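Local coordinates for AlyGC mutant - R241A (Glaciecola chathamensis S18K6, PDB 5GKQ), which cleaves alginate as a family 6 polysaccharide lyase, probably by beta-elimination at its uronate residues, at residues E121-V126 with V141-K146; T236-H241 with R264-D269; Y606-N611 with H637-N642. All blocks are in the same frame, centred on the assembly; numbering follows the deposited sequence.

Interaction 1. Residues E121-V126 with V141-K146. With BEM (beta-D-mannopyranuronic acid), chain C.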
loop_
_atom_site.group_PDB
_atom_site.type_symbol
_atom_site.label_atom_id
_atom_site.label_comp_id
_atom_site.label_asym_id
_atom_site.label_seq_id
_atom_site.Cartn_x
_atom_site.Cartn_y
_atom_site.Cartn_z
ATOM N N GLU A 121 -8.669 11.425 2.687
ATOM C CA GLU A 121 -9.646 12.280 2.032
ATOM C C GLU A 121 -10.501 12.908 3.124
ATOM O O GLU A 121 -11.191 12.195 3.861
ATOM C CB GLU A 121 -10.515 11.479 1.063
ATOM C CG GLU A 121 -9.776 10.845 -0.092
ATOM C CD GLU A 121 -9.402 11.848 -1.161
ATOM O OE1 GLU A 121 -10.183 12.802 -1.391
ATOM O OE2 GLU A 121 -8.318 11.679 -1.761
ATOM N N GLN A 122 -10.445 14.225 3.261
ATOM C CA GLN A 122 -11.107 14.886 4.377
ATOM C C GLN A 122 -12.566 15.202 4.060
ATOM O O GLN A 122 -12.872 15.768 3.008
ATOM C CB GLN A 122 -10.374 16.170 4.755
ATOM C CG GLN A 122 -10.998 16.858 5.945
ATOM C CD GLN A 122 -10.266 18.113 6.351
ATOM O OE1 GLN A 122 -9.116 18.324 5.980
ATOM N NE2 GLN A 122 -10.929 18.952 7.125
ATOM N N ASP A 123 -13.459 14.839 4.978
ATOM C CA ASP A 123 -14.816 15.356 5.000
ATOM C C ASP A 123 -15.212 15.616 6.440
ATOM O O ASP A 123 -14.559 15.160 7.380
ATOM C CB ASP A 123 -15.831 14.402 4.356
ATOM C CG ASP A 123 -15.904 13.052 5.058
ATOM O OD1 ASP A 123 -15.499 12.927 6.232
ATOM O OD2 ASP A 123 -16.381 12.099 4.420
ATOM N N SER A 124 -16.317 16.321 6.602
ATOM C CA SER A 124 -16.992 16.390 7.881
ATOM C C SER A 124 -18.322 15.638 7.812
ATOM O O SER A 124 -18.802 15.246 6.748
ATOM C CB SER A 124 -17.193 17.841 8.298
ATOM O OG SER A 124 -15.941 18.438 8.548
ATOM N N TRP A 125 -18.895 15.392 8.978
ATOM C CA TRP A 125 -20.176 14.728 9.031
ATOM C C TRP A 125 -21.338 15.709 9.142
ATOM O O TRP A 125 -22.384 15.468 8.532
ATOM C CB TRP A 125 -20.194 13.711 10.179
ATOM C CG TRP A 125 -19.621 12.389 9.742
ATOM C CD1 TRP A 125 -18.968 12.139 8.575
ATOM C CD2 TRP A 125 -19.670 11.141 10.443
ATOM N NE1 TRP A 125 -18.600 10.825 8.508
ATOM C CE2 TRP A 125 -19.023 10.188 9.640
ATOM C CE3 TRP A 125 -20.202 10.737 11.666
ATOM C CZ2 TRP A 125 -18.896 8.865 10.012
ATOM C CZ3 TRP A 125 -20.064 9.421 12.037
ATOM C CH2 TRP A 125 -19.416 8.501 11.216
ATOM N N VAL A 126 -21.176 16.828 9.852
ATOM C CA VAL A 126 -22.243 17.804 10.027
ATOM C C VAL A 126 -21.664 19.209 9.898
ATOM O O VAL A 126 -20.689 19.549 10.572
ATOM C CB VAL A 126 -22.964 17.636 11.379
ATOM C CG1 VAL A 126 -24.118 18.633 11.491
ATOM C CG2 VAL A 126 -23.489 16.239 11.534
ATOM N N VAL A 141 -21.274 8.185 15.402
ATOM C CA VAL A 141 -20.289 7.238 15.891
ATOM C C VAL A 141 -19.463 6.709 14.729
ATOM O O VAL A 141 -19.952 6.556 13.608
ATOM C CB VAL A 141 -20.963 6.090 16.675
ATOM C CG1 VAL A 141 -21.868 5.266 15.770
ATOM C CG2 VAL A 141 -19.911 5.229 17.360
ATOM N N GLY A 142 -18.183 6.472 15.002
ATOM C CA GLY A 142 -17.334 5.744 14.092
ATOM C C GLY A 142 -16.787 6.496 12.908
ATOM O O GLY A 142 -16.660 5.909 11.833
ATOM N N LYS A 143 -16.458 7.772 13.053
ATOM C CA LYS A 143 -15.819 8.494 11.963
ATOM C C LYS A 143 -14.319 8.236 12.021
ATOM O O LYS A 143 -13.665 8.565 13.013
ATOM C CB LYS A 143 -16.111 9.984 12.019
ATOM C CG LYS A 143 -15.611 10.699 10.804
ATOM C CD LYS A 143 -15.709 12.156 11.001
ATOM C CE LYS A 143 -15.702 12.870 9.673
ATOM N NZ LYS A 143 -14.418 12.745 8.977
ATOM N N ARG A 144 -13.784 7.674 10.947
ATOM C CA ARG A 144 -12.457 7.080 10.938
ATOM C C ARG A 144 -11.514 7.771 9.968
ATOM O O ARG A 144 -10.450 7.242 9.652
ATOM C CB ARG A 144 -12.574 5.593 10.615
ATOM C CG ARG A 144 -13.279 4.863 11.716
ATOM C CD ARG A 144 -13.754 3.517 11.299
ATOM N NE ARG A 144 -14.751 3.064 12.256
ATOM C CZ ARG A 144 -14.463 2.440 13.387
ATOM N NH1 ARG A 144 -13.211 2.164 13.680
ATOM N NH2 ARG A 144 -15.429 2.074 14.206
ATOM N N ASN A 145 -11.867 8.965 9.519
ATOM C CA ASN A 145 -11.109 9.665 8.507
ATOM C C ASN A 145 -10.915 11.104 8.945
ATOM O O ASN A 145 -11.552 11.589 9.884
ATOM C CB ASN A 145 -11.806 9.611 7.142
ATOM C CG ASN A 145 -12.910 10.640 7.008
ATOM O OD1 ASN A 145 -13.748 10.797 7.897
ATOM N ND2 ASN A 145 -12.904 11.362 5.896
ATOM N N LYS A 146 -10.022 11.786 8.242
ATOM C CA LYS A 146 -9.624 13.114 8.662
ATOM C C LYS A 146 -10.770 14.090 8.455
ATOM O O LYS A 146 -11.471 14.042 7.448
ATOM C CB LYS A 146 -8.381 13.556 7.892
ATOM C CG LYS A 146 -7.792 14.865 8.362
ATOM C CD LYS A 146 -6.432 15.091 7.767
ATOM C CE LYS A 146 -6.288 16.514 7.301
ATOM N NZ LYS A 146 -5.341 17.243 8.144
HETATM C C1 BEM C . -11.188 25.790 4.904
HETATM C C2 BEM C . -10.316 26.784 5.647
HETATM O O2 BEM C . -11.116 27.560 6.525
HETATM C C3 BEM C . -9.220 26.048 6.405
HETATM O O3 BEM C . -8.565 26.858 7.368
HETATM C C4 BEM C . -9.744 24.886 7.191
HETATM O O4 BEM C . -8.582 24.146 7.524
HETATM C C5 BEM C . -10.615 24.027 6.306
HETATM O O5 BEM C . -11.686 24.826 5.822
HETATM C C6 BEM C . -10.966 22.806 7.104
HETATM O O6B BEM C . -12.148 22.497 7.373
HETATM O O6A BEM C . -9.994 22.212 7.601
HETATM O O1 BEM C . -12.233 26.508 4.251
HETATM O O HOH W 1 -15.898 10.266 6.896
#

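Interaction 2. Residues T236-H241 with R264-D269. With BEM (beta-D-mannopyranuronic acid), chain B.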
loop_
_atom_site.group_PDB
_atom_site.type_symbol
_atom_site.label_atom_id
_atom_site.label_comp_id
_atom_site.label_asym_id
_atom_site.label_seq_id
_atom_site.Cartn_x
_atom_site.Cartn_y
_atom_site.Cartn_z
ATOM N N THR A 236 -9.328 17.287 24.886
ATOM C CA THR A 236 -9.612 18.439 25.724
ATOM C C THR A 236 -10.740 19.271 25.141
ATOM O O THR A 236 -11.082 19.165 23.961
ATOM C CB THR A 236 -8.385 19.337 25.874
ATOM O OG1 THR A 236 -7.948 19.741 24.577
ATOM C CG2 THR A 236 -7.268 18.599 26.563
ATOM N N LEU A 237 -11.296 20.122 25.989
ATOM C CA LEU A 237 -12.122 21.235 25.554
ATOM C C LEU A 237 -11.196 22.442 25.464
ATOM O O LEU A 237 -10.838 23.034 26.483
ATOM C CB LEU A 237 -13.273 21.455 26.533
ATOM C CG LEU A 237 -14.472 22.373 26.226
ATOM C CD1 LEU A 237 -15.475 22.275 27.349
ATOM C CD2 LEU A 237 -14.121 23.841 25.998
ATOM N N THR A 238 -10.797 22.810 24.246
ATOM C CA THR A 238 -9.830 23.881 24.026
ATOM C C THR A 238 -10.531 25.128 23.504
ATOM O O THR A 238 -11.182 25.086 22.458
ATOM C CB THR A 238 -8.739 23.474 23.035
ATOM O OG1 THR A 238 -7.983 22.374 23.544
ATOM C CG2 THR A 238 -7.803 24.620 22.802
ATOM N N LEU A 239 -10.360 26.240 24.219
ATOM C CA LEU A 239 -10.723 27.577 23.754
ATOM C C LEU A 239 -9.579 28.131 22.904
ATOM O O LEU A 239 -8.851 29.041 23.297
ATOM C CB LEU A 239 -11.006 28.484 24.942
ATOM C CG LEU A 239 -12.361 28.574 25.647
ATOM C CD1 LEU A 239 -13.298 27.438 25.294
ATOM C CD2 LEU A 239 -12.196 28.693 27.152
ATOM N N ALA A 240 -9.429 27.553 21.717
ATOM C CA ALA A 240 -8.334 27.864 20.804
ATOM C C ALA A 240 -8.256 29.343 20.455
ATOM O O ALA A 240 -7.328 30.041 20.864
ATOM C CB ALA A 240 -8.479 27.044 19.523
ATOM N N HIS A 241 -9.216 29.821 19.680
ATOM C CA HIS A 241 -9.311 31.216 19.292
ATOM C C HIS A 241 -10.664 31.762 19.725
ATOM O O HIS A 241 -11.618 31.013 19.923
ATOM C CB HIS A 241 -9.135 31.370 17.785
ATOM C CG HIS A 241 -7.926 30.675 17.247
ATOM N ND1 HIS A 241 -6.646 31.013 17.624
ATOM C CD2 HIS A 241 -7.802 29.672 16.346
ATOM C CE1 HIS A 241 -5.785 30.240 16.988
ATOM N NE2 HIS A 241 -6.460 29.416 16.207
ATOM N N ARG A 264 -8.762 23.706 28.283
ATOM C CA ARG A 264 -7.599 24.507 27.933
ATOM C C ARG A 264 -8.038 25.939 27.690
ATOM O O ARG A 264 -8.787 26.203 26.748
ATOM C CB ARG A 264 -6.902 23.967 26.692
ATOM C CG ARG A 264 -5.448 24.290 26.688
ATOM C CD ARG A 264 -4.843 24.513 25.331
ATOM N NE ARG A 264 -5.083 23.436 24.392
ATOM C CZ ARG A 264 -4.421 23.284 23.256
ATOM N NH1 ARG A 264 -3.451 24.125 22.930
ATOM N NH2 ARG A 264 -4.728 22.284 22.453
ATOM N N VAL A 265 -7.537 26.862 28.502
ATOM C CA VAL A 265 -7.950 28.258 28.458
ATOM C C VAL A 265 -6.911 29.069 27.695
ATOM O O VAL A 265 -5.732 29.109 28.062
ATOM C CB VAL A 265 -8.163 28.819 29.872
ATOM C CG1 VAL A 265 -8.775 30.223 29.812
ATOM C CG2 VAL A 265 -9.041 27.873 30.681
ATOM N N ILE A 266 -7.354 29.737 26.663
ATOM C CA ILE A 266 -6.528 30.579 25.881
ATOM C C ILE A 266 -7.385 31.792 25.623
ATOM O O ILE A 266 -8.567 31.706 25.649
ATOM C CB ILE A 266 -6.214 29.923 24.565
ATOM C CG1 ILE A 266 -5.658 28.555 24.800
ATOM C CG2 ILE A 266 -5.171 30.698 23.834
ATOM C CD1 ILE A 266 -5.305 27.844 23.543
ATOM N N ASN A 267 -6.783 32.928 25.384
ATOM C CA ASN A 267 -7.510 34.135 25.080
ATOM C C ASN A 267 -8.211 34.904 26.164
ATOM O O ASN A 267 -7.937 34.754 27.310
ATOM C CB ASN A 267 -8.393 33.947 23.872
ATOM C CG ASN A 267 -7.727 33.168 22.806
ATOM O OD1 ASN A 267 -6.838 33.631 22.165
ATOM N ND2 ASN A 267 -8.169 31.976 22.612
ATOM N N ARG A 268 -9.117 35.764 25.761
ATOM C CA ARG A 268 -9.786 36.676 26.655
ATOM C C ARG A 268 -11.190 36.456 27.142
ATOM O O ARG A 268 -11.996 35.930 26.454
ATOM C CB ARG A 268 -9.879 37.983 25.894
ATOM C CG ARG A 268 -8.984 39.099 26.346
ATOM C CD ARG A 268 -8.993 40.245 25.351
ATOM N NE ARG A 268 -8.377 39.839 24.106
ATOM C CZ ARG A 268 -8.750 40.290 22.925
ATOM N NH1 ARG A 268 -8.146 39.877 21.827
ATOM N NH2 ARG A 268 -9.727 41.161 22.848
ATOM N N ASP A 269 -11.457 36.914 28.352
ATOM C CA ASP A 269 -12.805 36.987 28.922
ATOM C C ASP A 269 -13.500 35.632 28.993
ATOM O O ASP A 269 -14.725 35.556 28.892
ATOM C CB ASP A 269 -13.680 37.983 28.156
ATOM C CG ASP A 269 -13.121 39.388 28.175
ATOM O OD1 ASP A 269 -12.543 39.798 29.204
ATOM O OD2 ASP A 269 -13.254 40.092 27.157
HETATM C C1 BEM B . -5.348 25.205 12.814
HETATM C C2 BEM B . -5.556 26.602 13.322
HETATM O O2 BEM B . -6.929 26.589 13.666
HETATM C C3 BEM B . -4.754 27.076 14.527
HETATM O O3 BEM B . -5.611 27.864 15.365
HETATM C C4 BEM B . -4.101 25.992 15.372
HETATM O O4 BEM B . -2.692 26.209 15.348
HETATM C C5 BEM B . -4.384 24.564 14.938
HETATM O O5 BEM B . -4.383 24.457 13.522
HETATM C C6 BEM B . -5.667 24.055 15.519
HETATM O O6B BEM B . -6.093 23.001 15.030
HETATM O O6A BEM B . -5.987 24.425 16.664
#

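Interaction 3. Residues Y606-N611 with H637-N642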
loop_
_atom_site.group_PDB
_atom_site.type_symbol
_atom_site.label_atom_id
_atom_site.label_comp_id
_atom_site.label_asym_id
_atom_site.label_seq_id
_atom_site.Cartn_x
_atom_site.Cartn_y
_atom_site.Cartn_z
ATOM N N TYR A 606 0.589 2.398 20.698
ATOM C CA TYR A 606 1.393 1.765 21.736
ATOM C C TYR A 606 2.092 0.568 21.116
ATOM O O TYR A 606 1.431 -0.305 20.554
ATOM C CB TYR A 606 0.545 1.311 22.925
ATOM C CG TYR A 606 -0.255 2.391 23.620
ATOM C CD1 TYR A 606 0.270 3.080 24.701
ATOM C CD2 TYR A 606 -1.564 2.692 23.223
ATOM C CE1 TYR A 606 -0.455 4.046 25.354
ATOM C CE2 TYR A 606 -2.309 3.670 23.876
ATOM C CZ TYR A 606 -1.742 4.343 24.943
ATOM O OH TYR A 606 -2.455 5.309 25.609
ATOM N N LEU A 607 3.424 0.551 21.177
ATOM C CA LEU A 607 4.248 -0.605 20.836
ATOM C C LEU A 607 4.936 -1.054 22.119
ATOM O O LEU A 607 5.668 -0.273 22.723
ATOM C CB LEU A 607 5.275 -0.233 19.773
ATOM C CG LEU A 607 5.936 -1.238 18.829
ATOM C CD1 LEU A 607 7.395 -0.904 18.645
ATOM C CD2 LEU A 607 5.771 -2.637 19.309
ATOM N N THR A 608 4.673 -2.283 22.556
ATOM C CA THR A 608 5.224 -2.811 23.796
ATOM C C THR A 608 5.820 -4.191 23.557
ATOM O O THR A 608 5.129 -5.084 23.068
ATOM C CB THR A 608 4.160 -2.897 24.886
ATOM O OG1 THR A 608 3.626 -1.599 25.122
ATOM C CG2 THR A 608 4.763 -3.395 26.163
ATOM N N ILE A 609 7.102 -4.362 23.897
ATOM C CA ILE A 609 7.772 -5.663 23.861
ATOM C C ILE A 609 8.353 -5.949 25.242
ATOM O O ILE A 609 9.070 -5.118 25.800
ATOM C CB ILE A 609 8.868 -5.727 22.785
ATOM C CG1 ILE A 609 8.286 -5.414 21.412
ATOM C CG2 ILE A 609 9.455 -7.101 22.747
ATOM C CD1 ILE A 609 9.240 -5.561 20.277
ATOM N N GLU A 610 8.037 -7.117 25.792
ATOM C CA GLU A 610 8.308 -7.431 27.186
ATOM C C GLU A 610 8.666 -8.896 27.349
ATOM O O GLU A 610 8.083 -9.762 26.697
ATOM C CB GLU A 610 7.105 -7.209 28.084
ATOM C CG GLU A 610 6.806 -5.825 28.519
ATOM C CD GLU A 610 5.565 -5.820 29.379
ATOM O OE1 GLU A 610 4.579 -6.510 29.009
ATOM O OE2 GLU A 610 5.590 -5.146 30.429
ATOM N N ASN A 611 9.588 -9.160 28.275
ATOM C CA ASN A 611 9.926 -10.516 28.719
ATOM C C ASN A 611 10.167 -11.455 27.544
ATOM O O ASN A 611 9.854 -12.638 27.606
ATOM C CB ASN A 611 8.843 -11.085 29.636
ATOM C CG ASN A 611 8.609 -10.236 30.864
ATOM O OD1 ASN A 611 9.516 -9.615 31.388
ATOM N ND2 ASN A 611 7.386 -10.231 31.344
ATOM N N HIS A 637 3.888 5.470 21.567
ATOM C CA HIS A 637 4.474 5.121 22.847
ATOM C C HIS A 637 5.200 3.810 22.620
ATOM O O HIS A 637 4.582 2.832 22.181
ATOM C CB HIS A 637 3.424 4.934 23.946
ATOM C CG HIS A 637 2.415 6.035 24.042
ATOM N ND1 HIS A 637 1.524 6.327 23.031
ATOM C CD2 HIS A 637 2.117 6.880 25.056
ATOM C CE1 HIS A 637 0.754 7.333 23.404
ATOM N NE2 HIS A 637 1.081 7.676 24.634
ATOM N N VAL A 638 6.495 3.777 22.918
ATOM C CA VAL A 638 7.291 2.576 22.731
ATOM C C VAL A 638 7.858 2.170 24.082
ATOM O O VAL A 638 8.582 2.938 24.715
ATOM C CB VAL A 638 8.395 2.791 21.688
ATOM C CG1 VAL A 638 8.951 1.465 21.233
ATOM C CG2 VAL A 638 7.836 3.564 20.500
ATOM N N VAL A 639 7.528 0.962 24.520
ATOM C CA VAL A 639 7.909 0.453 25.828
ATOM C C VAL A 639 8.516 -0.932 25.653
ATOM O O VAL A 639 7.874 -1.830 25.103
ATOM C CB VAL A 639 6.709 0.395 26.781
ATOM C CG1 VAL A 639 7.065 -0.401 28.032
ATOM C CG2 VAL A 639 6.261 1.800 27.126
ATOM N N MET A 640 9.747 -1.109 26.113
ATOM C CA MET A 640 10.442 -2.393 25.998
ATOM C C MET A 640 11.143 -2.680 27.318
ATOM O O MET A 640 12.031 -1.928 27.706
ATOM C CB MET A 640 11.429 -2.371 24.836
ATOM C CG MET A 640 10.799 -1.860 23.562
ATOM S SD MET A 640 11.465 -2.588 22.086
ATOM C CE MET A 640 10.448 -1.808 20.853
ATOM N N ASN A 641 10.712 -3.728 28.024
ATOM C CA ASN A 641 11.222 -4.067 29.341
ATOM C C ASN A 641 11.639 -5.522 29.371
ATOM O O ASN A 641 10.918 -6.394 28.881
ATOM C CB ASN A 641 10.204 -3.885 30.463
ATOM C CG ASN A 641 9.315 -2.696 30.263
ATOM O OD1 ASN A 641 8.095 -2.842 30.103
ATOM N ND2 ASN A 641 9.904 -1.497 30.293
ATOM N N ASN A 642 12.794 -5.763 29.975
ATOM C CA ASN A 642 13.235 -7.093 30.367
ATOM C C ASN A 642 13.308 -8.063 29.201
ATOM O O ASN A 642 12.927 -9.225 29.320
ATOM C CB ASN A 642 12.359 -7.656 31.476
ATOM C CG ASN A 642 13.185 -8.153 32.628
ATOM O OD1 ASN A 642 14.344 -8.551 32.445
ATOM N ND2 ASN A 642 12.622 -8.098 33.830
#

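Interaction 1. Residues E121-V126 with V141-K146
Lys143 and Asn145 converge on Asp123 just ahead of a corner in the parallel beta-helix, the fold of the pectate-lyase-like clan; both come from the loop following strand 134-141. Lys143 NZ forms a salt bridge with Asp123 OD1 at 3.0 Å, meeting it nearly end-on to the C-O bond. The same ammonium donates to the backbone Asp123 O (2.9 Å), this time from above the carbonyl plane. Asp123 OD1 takes a second donor, Asn145 ND2 at 3.0 Å, which approaches from above the carboxylate, the two flat groups standing 77° apart. Because Asn145 ND2 also donates to Glu121 O at 2.8 Å, with both acceptors close to the amide plane, the rotation of that amide is fixed.

Trp125 covers the aliphatic part of the lysine. Lys143 CB sits 3.6 Å from the centroid of the six-membered ring, 13° off its normal, a CH-pi contact. With CG anti to the backbone N (chi1 -172°), the chain then runs along the indole face toward the pyrrole side, carrying the charge to the buried Asp123.

Further out, Ser124 OG hydrogen-bonds to Val148 O, just past the second segment. The pocket residue Gln122 extends away from this cluster, its CG resting near Lys146 O, and its NE2 makes a weak hydrogen bond to mannuronate O6A (chain C) at 3.4 Å.

Interaction 2. Residues T236-H241 with R264-D269
Thr238 and Arg264 form a parallel beta bridge between successive coils of the N-terminal beta-helix, at the point where strand 236-241 reaches the glycan pocket. Arg264 supplies both backbone bonds: its N donates to Leu237 O at 2.8 Å, and its O accepts from Leu239 N at 3.0 Å. The regular pairing stops there, for Leu239 is the centre of an inverse gamma turn and the chain beyond Arg264 soon becomes loop. Beyond the bridge the Asn267 side chain takes over, ND2 donating to Ala240 O at 2.7 Å; the acceptor lies in the amide plane, but the nitrogen stands 57° out of the carbonyl plane. Its OD1 is held from elsewhere, by His304 N.

The side chains of Thr238 and Arg264 lie side by side on one face of the sheet. Thr238 CG2, anti to its own N, is 3.2 Å above the guanidinium plane toward the rim. OG1, the other branch, accepts a weak bond from Arg264 NE at 3.2 Å and is paired with Thr236 OG1 at 2.8 Å. Were Arg264 an alanine, Thr238 would probably lose both the guanidinium beside its methyl and the weak donor to OG1, and Glu214, a pocket residue, its long, weak ion pair with NH2.

Ala240, probably the engineered position, packs its CB against one face of the His241 imidazole. His241 lines the pocket beside Tyr303, but its overlap with mannuronate O3 (chain B) is too close to be trusted. Overall, two main-chain bonds join the coils at Arg264, while Asn267 ties down the carbonyl immediately preceding a glycan-pocket histidine.

Interaction 3. Residues Y606-N611 with H637-N642
Parallel strands 606-610 and 637-641 are neighbouring rungs of the C-terminal beta-helix, paired in register from Tyr606-His637 to Glu610-Asn641. Their axes approach to 4.7 Å and differ in direction by only 4°, so these two strands run almost exactly parallel. Five backbone hydrogen bonds join them, starting with Leu607 N to His637 O at 2.7 Å and ending with Asn611 N to Asn641 O.

On one face, Leu607, Ile609, Val638 and Met640 fill the interior of the helix. Met640 bends at chi2 (-148°), which carries its methyl between two partners: CE is 3.9 Å from Leu607 CD1 and 4.0 Å from Ile609 CD1. Leu607 CD1 also touches Val638 CG1, and Phe590 and Leu592 of strand 590-592 pack on the isoleucine and leucine.

The other face carries Tyr606, Thr608, His637 and Val639. Tyr606 and His637 point the same way and stack face to face, with centroids 4.3 Å apart and planes at 23°. The stack is offset: Tyr606 CE1 lies over the centre of the imidazole. Outside partners hold both rings, Tyr606 OH by Asp258 and Arg234, and His637 through ND1 to Glu605 O and NE2 to His259. The stack therefore contributes to the junction with the N-terminal beta-helix.

At the far end, Glu610 and Asn641 lie alongside each other, and Asn641 ND2 turns to Thr671 OG1. Asn611 and Asn642 leave the strands with matching positive phi, so the following turns also stack. Their side chains cross at a slant, Asn611 OD1 coming 3.5 Å from Asn642 CB.

How the interactions relate
Interactions 1 and 2 belong to the same N-terminal beta-helix and follow in series along the chain, their centres 24 Å apart and their nearest atoms about 14 Å. Each contributes one residue to the glycan pocket: Gln122 makes a weak bond to the mannuronate of chain C, and His241 lies beside that of chain B, in a model too tight there to define a bond. Interaction 3 lies in the second beta-helix, its centre 31 Å from that of interaction 1 and 35 Å from that of interaction 2. None of the three touches another; what links interaction 3 to the pocket-bearing half is its Tyr606-His637 end, which bonds to residues of the N-terminal helix.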